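Local coordinates for putative sugar ABC transport system, substrate-binding protein (Bordetella parapertussis, PDB 5IX8) that probably binds a sugar in the periplasm as the substrate-binding component of an ABC transport system, at residues K141-V146 with A171-A176; A201-T206 with P225-T230. One frame throughout, in Å; residues are numbered along the deposited sequence. Where two conformers were deposited one is given.

Interaction 1 of 2, residues K141-V146 with A171-A176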
loop_
_atom_site.group_PDB
_atom_site.type_symbol
_atom_site.label_atom_id
_atom_site.label_comp_id
_atom_site.label_asym_id
_atom_site.label_seq_id
_atom_site.Cartn_x
_atom_site.Cartn_y
_atom_site.Cartn_z
ATOM N N LYS A 141 -8.015 -3.720 -27.196
ATOM C CA LYS A 141 -7.546 -2.344 -27.079
ATOM C C LYS A 141 -6.207 -2.293 -26.363
ATOM O O LYS A 141 -5.879 -3.171 -25.563
ATOM C CB LYS A 141 -8.559 -1.478 -26.331
ATOM C CG LYS A 141 -9.962 -1.553 -26.935
ATOM C CD LYS A 141 -10.946 -0.615 -26.258
ATOM C CE LYS A 141 -12.261 -0.604 -27.061
ATOM N NZ LYS A 141 -13.310 0.254 -26.454
ATOM N N GLN A 142 -5.440 -1.244 -26.660
ATOM C CA GLN A 142 -4.080 -1.118 -26.155
ATOM C C GLN A 142 -4.025 -0.402 -24.815
ATOM O O GLN A 142 -4.701 0.610 -24.599
ATOM C CB GLN A 142 -3.190 -0.398 -27.160
ATOM C CG GLN A 142 -2.997 -1.196 -28.417
ATOM C CD GLN A 142 -2.080 -0.500 -29.412
ATOM O OE1 GLN A 142 -1.216 0.290 -29.028
ATOM N NE2 GLN A 142 -2.267 -0.793 -30.702
ATOM N N VAL A 143 -3.173 -0.922 -23.935
ATOM C CA VAL A 143 -3.035 -0.477 -22.558
ATOM C C VAL A 143 -1.566 -0.139 -22.317
ATOM O O VAL A 143 -0.695 -1.016 -22.439
ATOM C CB VAL A 143 -3.494 -1.567 -21.569
ATOM C CG1 VAL A 143 -3.346 -1.070 -20.110
ATOM C CG2 VAL A 143 -4.960 -2.026 -21.875
ATOM N N ILE A 144 -1.286 1.117 -21.969
ATOM C CA ILE A 144 0.049 1.505 -21.517
ATOM C C ILE A 144 0.238 1.026 -20.088
ATOM O O ILE A 144 -0.622 1.282 -19.224
ATOM C CB ILE A 144 0.217 3.027 -21.589
ATOM C CG1 ILE A 144 0.365 3.491 -23.042
ATOM C CG2 ILE A 144 1.412 3.471 -20.717
ATOM C CD1 ILE A 144 -0.016 4.980 -23.273
ATOM N N VAL A 145 1.379 0.382 -19.815
ATOM C CA VAL A 145 1.717 -0.089 -18.474
ATOM C C VAL A 145 2.853 0.769 -17.923
ATOM O O VAL A 145 3.936 0.823 -18.515
ATOM C CB VAL A 145 2.099 -1.577 -18.466
ATOM C CG1 VAL A 145 2.545 -1.989 -17.050
ATOM C CG2 VAL A 145 0.917 -2.471 -18.969
ATOM N N VAL A 146 2.595 1.454 -16.809
ATOM C CA VAL A 146 3.588 2.245 -16.071
ATOM C C VAL A 146 3.683 1.507 -14.741
ATOM O O VAL A 146 2.834 1.729 -13.869
ATOM C CB VAL A 146 3.154 3.713 -15.894
ATOM C CG1 VAL A 146 4.144 4.506 -15.010
ATOM C CG2 VAL A 146 3.030 4.419 -17.230
ATOM N N ALA A 171 -6.880 -7.830 -23.955
ATOM C CA ALA A 171 -6.278 -6.511 -23.997
ATOM C C ALA A 171 -4.809 -6.636 -24.395
ATOM O O ALA A 171 -4.159 -7.665 -24.165
ATOM C CB ALA A 171 -6.429 -5.812 -22.645
ATOM N N LYS A 172 -4.300 -5.595 -25.046
ATOM C CA LYS A 172 -2.941 -5.574 -25.595
ATOM C C LYS A 172 -2.102 -4.607 -24.763
ATOM O O LYS A 172 -2.198 -3.392 -24.923
ATOM C CB LYS A 172 -2.962 -5.174 -27.062
ATOM C CG LYS A 172 -3.958 -5.997 -27.899
ATOM C CD LYS A 172 -4.039 -5.509 -29.333
ATOM C CE LYS A 172 -4.535 -6.621 -30.249
ATOM N NZ LYS A 172 -4.757 -6.150 -31.656
ATOM N N LEU A 173 -1.279 -5.150 -23.883
ATOM C CA LEU A 173 -0.465 -4.349 -22.976
ATOM C C LEU A 173 0.894 -4.042 -23.582
ATOM O O LEU A 173 1.455 -4.873 -24.304
ATOM C CB LEU A 173 -0.258 -5.102 -21.651
ATOM C CG LEU A 173 -1.322 -4.995 -20.550
ATOM C CD1 LEU A 173 -2.711 -5.331 -21.088
ATOM C CD2 LEU A 173 -0.973 -5.926 -19.373
ATOM N N THR A 174 1.417 -2.839 -23.294
ATOM C CA THR A 174 2.821 -2.534 -23.608
ATOM C C THR A 174 3.704 -3.320 -22.649
ATOM O O THR A 174 3.246 -3.729 -21.583
ATOM C CB THR A 174 3.151 -1.048 -23.425
ATOM O OG1 THR A 174 3.061 -0.718 -22.028
ATOM C CG2 THR A 174 2.233 -0.135 -24.235
ATOM N N PRO A 175 4.968 -3.549 -22.990
ATOM C CA PRO A 175 5.892 -4.082 -21.975
ATOM C C PRO A 175 6.035 -3.099 -20.830
ATOM O O PRO A 175 5.641 -1.939 -20.922
ATOM C CB PRO A 175 7.212 -4.255 -22.721
ATOM C CG PRO A 175 7.079 -3.510 -23.951
ATOM C CD PRO A 175 5.620 -3.371 -24.299
ATOM N N ALA A 176 6.605 -3.570 -19.729
ATOM C CA ALA A 176 6.672 -2.770 -18.512
ATOM C C ALA A 176 8.127 -2.475 -18.175
ATOM O O ALA A 176 8.932 -3.395 -18.005
ATOM C CB ALA A 176 5.995 -3.497 -17.358
#
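L173 lies between V143 and V145 on the face of the sheet covered by helix 154-168, and its branched end touches both valines. With CG anti to its own carbonyl carbon, L173 runs alongside V143, both side chains pointing the same way, and sets CD1 3.9 Å from V143 CB. V145, the side chain most covered by the other segment, comes across it obliquely; its CG2, also anti to the carbonyl carbon, lies 3.7 Å from L173 CG, while the other branch, CG1, reaches A176 CB at 3.8 Å. F162 and A166 of the helix touch L173, and Y159 touches V145 and A176. On the other face Q142 and K172 are neighbours, and the extended lysine chain leads away from the contact.

Backbone bonds join the two segments in parallel register. K172 N donates to K141 O almost straight (174°), K172 O takes V143 N at 2.8 Å, and T174 N approaches V143 O nearly along the C=O axis. One step further the regular pattern gives way: V145 N bonds to T174 OG1 (3.0 Å) instead of a backbone carbonyl. T174 holds this hydroxyl between its backbone N and carbonyl carbon (chi1 67°), where it also donates to P175 O at 3.1 Å. The side chain thus bridges the two main chains where the backbone pairing stops.

Strand 142-145, helix 154-168 and strand 172-173 form a beta-alpha-beta crossover, the repeating unit of parallel alpha/beta sheets, here at the edge of one of the two lobes of the periplasmic binding protein fold.

Interaction 2 of 2, residues A201-T206 with P225-T230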
loop_
_atom_site.group_PDB
_atom_site.type_symbol
_atom_site.label_atom_id
_atom_site.label_comp_id
_atom_site.label_asym_id
_atom_site.label_seq_id
_atom_site.Cartn_x
_atom_site.Cartn_y
_atom_site.Cartn_z
ATOM N N ALA A 201 -3.064 3.699 -27.727
ATOM C CA ALA A 201 -3.491 3.274 -26.397
ATOM C C ALA A 201 -4.768 3.989 -25.947
ATOM O O ALA A 201 -4.949 5.193 -26.180
ATOM C CB ALA A 201 -2.380 3.552 -25.378
ATOM N N GLU A 202 -5.643 3.251 -25.252
ATOM C CA GLU A 202 -6.877 3.824 -24.721
ATOM C C GLU A 202 -6.928 3.760 -23.204
ATOM O O GLU A 202 -7.874 4.280 -22.598
ATOM C CB GLU A 202 -8.094 3.114 -25.318
ATOM C CG GLU A 202 -8.254 3.486 -26.787
ATOM C CD GLU A 202 -9.372 2.752 -27.470
ATOM O OE1 GLU A 202 -10.542 3.128 -27.271
ATOM O OE2 GLU A 202 -9.089 1.791 -28.200
ATOM N N TYR A 203 -5.920 3.165 -22.579
ATOM C CA TYR A 203 -5.891 2.963 -21.143
ATOM C C TYR A 203 -4.466 3.132 -20.681
ATOM O O TYR A 203 -3.533 2.901 -21.450
ATOM C CB TYR A 203 -6.327 1.563 -20.761
ATOM C CG TYR A 203 -7.737 1.257 -21.137
ATOM C CD1 TYR A 203 -8.774 1.617 -20.301
ATOM C CD2 TYR A 203 -8.044 0.593 -22.317
ATOM C CE1 TYR A 203 -10.104 1.330 -20.632
ATOM C CE2 TYR A 203 -9.371 0.288 -22.659
ATOM C CZ TYR A 203 -10.391 0.662 -21.805
ATOM O OH TYR A 203 -11.705 0.379 -22.106
ATOM N N VAL A 204 -4.308 3.488 -19.402
ATOM C CA VAL A 204 -3.001 3.512 -18.745
ATOM C C VAL A 204 -3.158 2.818 -17.402
ATOM O O VAL A 204 -4.069 3.145 -16.628
ATOM C CB VAL A 204 -2.454 4.940 -18.536
ATOM C CG1 VAL A 204 -1.068 4.891 -17.830
ATOM C CG2 VAL A 204 -2.356 5.694 -19.865
ATOM N N PHE A 205 -2.294 1.853 -17.129
ATOM C CA PHE A 205 -2.284 1.180 -15.838
ATOM C C PHE A 205 -1.159 1.741 -14.989
ATOM O O PHE A 205 -0.036 1.868 -15.473
ATOM C CB PHE A 205 -2.091 -0.322 -16.013
ATOM C CG PHE A 205 -1.806 -1.028 -14.735
ATOM C CD1 PHE A 205 -2.852 -1.428 -13.908
ATOM C CD2 PHE A 205 -0.499 -1.272 -14.351
ATOM C CE1 PHE A 205 -2.607 -2.099 -12.713
ATOM C CE2 PHE A 205 -0.234 -1.907 -13.156
ATOM C CZ PHE A 205 -1.302 -2.333 -12.324
ATOM N N THR A 206 -1.451 2.050 -13.726
ATOM C CA THR A 206 -0.464 2.489 -12.742
ATOM C C THR A 206 -0.759 1.783 -11.428
ATOM O O THR A 206 -1.933 1.497 -11.120
ATOM C CB THR A 206 -0.509 4.016 -12.481
ATOM O OG1 THR A 206 -1.729 4.344 -11.786
ATOM C CG2 THR A 206 -0.390 4.844 -13.785
ATOM N N PRO A 225 -7.757 10.990 -24.620
ATOM C CA PRO A 225 -8.865 10.566 -23.755
ATOM C C PRO A 225 -8.649 9.184 -23.164
ATOM O O PRO A 225 -9.576 8.369 -23.150
ATOM C CB PRO A 225 -10.065 10.574 -24.709
ATOM C CG PRO A 225 -9.435 10.184 -26.049
ATOM C CD PRO A 225 -8.073 10.880 -26.060
ATOM N N VAL A 226 -7.462 8.904 -22.676
ATOM C CA VAL A 226 -7.213 7.594 -22.087
ATOM C C VAL A 226 -7.867 7.529 -20.718
ATOM O O VAL A 226 -7.996 8.545 -20.018
ATOM C CB VAL A 226 -5.709 7.284 -21.992
ATOM C CG1 VAL A 226 -5.103 7.138 -23.393
ATOM C CG2 VAL A 226 -4.965 8.362 -21.171
ATOM N N LYS A 227 -8.241 6.312 -20.324
ATOM C CA LYS A 227 -8.778 6.041 -18.997
ATOM C C LYS A 227 -7.670 5.440 -18.159
ATOM O O LYS A 227 -6.970 4.532 -18.620
ATOM C CB LYS A 227 -9.971 5.083 -19.048
ATOM C CG LYS A 227 -11.130 5.641 -19.841
ATOM C CD LYS A 227 -12.218 4.599 -20.005
ATOM C CE LYS A 227 -13.458 5.253 -20.571
ATOM N NZ LYS A 227 -13.851 6.378 -19.653
ATOM N N VAL A 228 -7.526 5.923 -16.933
ATOM C CA VAL A 228 -6.417 5.537 -16.064
ATOM C C VAL A 228 -6.936 4.626 -14.962
ATOM O O VAL A 228 -8.037 4.836 -14.437
ATOM C CB VAL A 228 -5.704 6.782 -15.491
ATOM C CG1 VAL A 228 -4.574 6.379 -14.529
ATOM C CG2 VAL A 228 -5.180 7.630 -16.652
ATOM N N LEU A 229 -6.170 3.577 -14.670
ATOM C CA LEU A 229 -6.382 2.692 -13.536
ATOM C C LEU A 229 -5.273 2.946 -12.547
ATOM O O LEU A 229 -4.109 3.109 -12.940
ATOM C CB LEU A 229 -6.346 1.219 -13.959
ATOM C CG LEU A 229 -7.494 0.843 -14.903
ATOM C CD1 LEU A 229 -7.060 0.901 -16.334
ATOM C CD2 LEU A 229 -8.055 -0.520 -14.555
ATOM N N THR A 230 -5.621 2.958 -11.268
ATOM C CA THR A 230 -4.612 3.215 -10.264
ATOM C C THR A 230 -5.081 2.633 -8.936
ATOM O O THR A 230 -6.065 1.890 -8.869
ATOM C CB THR A 230 -4.340 4.724 -10.195
ATOM O OG1 THR A 230 -3.147 4.986 -9.436
ATOM C CG2 THR A 230 -5.511 5.443 -9.567
#
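Strands 201-205 and 227-231, linked through helix 209-221, make a parallel beta-alpha-beta unit in the interior of the sheet of one alpha/beta lobe; the axes of 201-205 and 227-230 approach to 4.7 Å. V204 O receives L229 N at 2.9 Å, nearly along the C=O axis, whereas K227 N, V204 N and T206 N each reach their carbonyl from above its plane.

On the face toward helix 122-135, Y203 and K227 lie side by side. CD1 of the tyrosine ring is 3.9 Å from K227 CB, and CE1 is equally close to K227 CD, so the aliphatic part of the lysine runs along the ring. Y203 OH is hydrogen-bonded to D136, and K227 NZ makes a weak bond to the carbonyl of G244. Farther along this face L229 lies beside F205, whose ring stacks with that of F162. V204 and V228 occupy the face covered by helix 209-221, where V226 crosses V204 obliquely with CG2 4.0 Å from V204 CG2.

At the C-terminal end of the contact the chemistry becomes polar. T206 carries OG1 between its backbone N and carbonyl carbon (chi1 69°) and donates it to L229 O at 2.9 Å, in the carbonyl plane on a lone pair. The same oxygen accepts T206 N, while T230 OG1, anti to its backbone N, donates to T206 OG1 at 2.8 Å. One carbonyl therefore takes two bonds from a single residue, and the T206 hydroxyl, both donor and acceptor, has its rotation fixed: a chain of directed bonds gives the buried T206 N-H, both threonine hydroxyls and L229 O their partners.

Overall arrangement
Both contacts belong to the same sheet of one lobe and repeat the parallel beta-alpha-beta connection, with centres about 9 Å apart. Strands 142-145 and 201-205 are neighbours, so I144 O meets F205 N at 2.7 Å and Q142 O meets E202 N at 2.9 Å, probable hydrogen bonds that join interaction 1 to interaction 2. Interaction 1 includes the outermost strand, 172-173, and is only partly buried; its regular pairing is short. Interaction 2, deeper in the sheet, is largely buried and keeps its register longer. Across interaction 1 the T174 hydroxyl accepts a main-chain N-H; in interaction 2 two threonine hydroxyls are joined in series, that of T206 donating to a main-chain carbonyl.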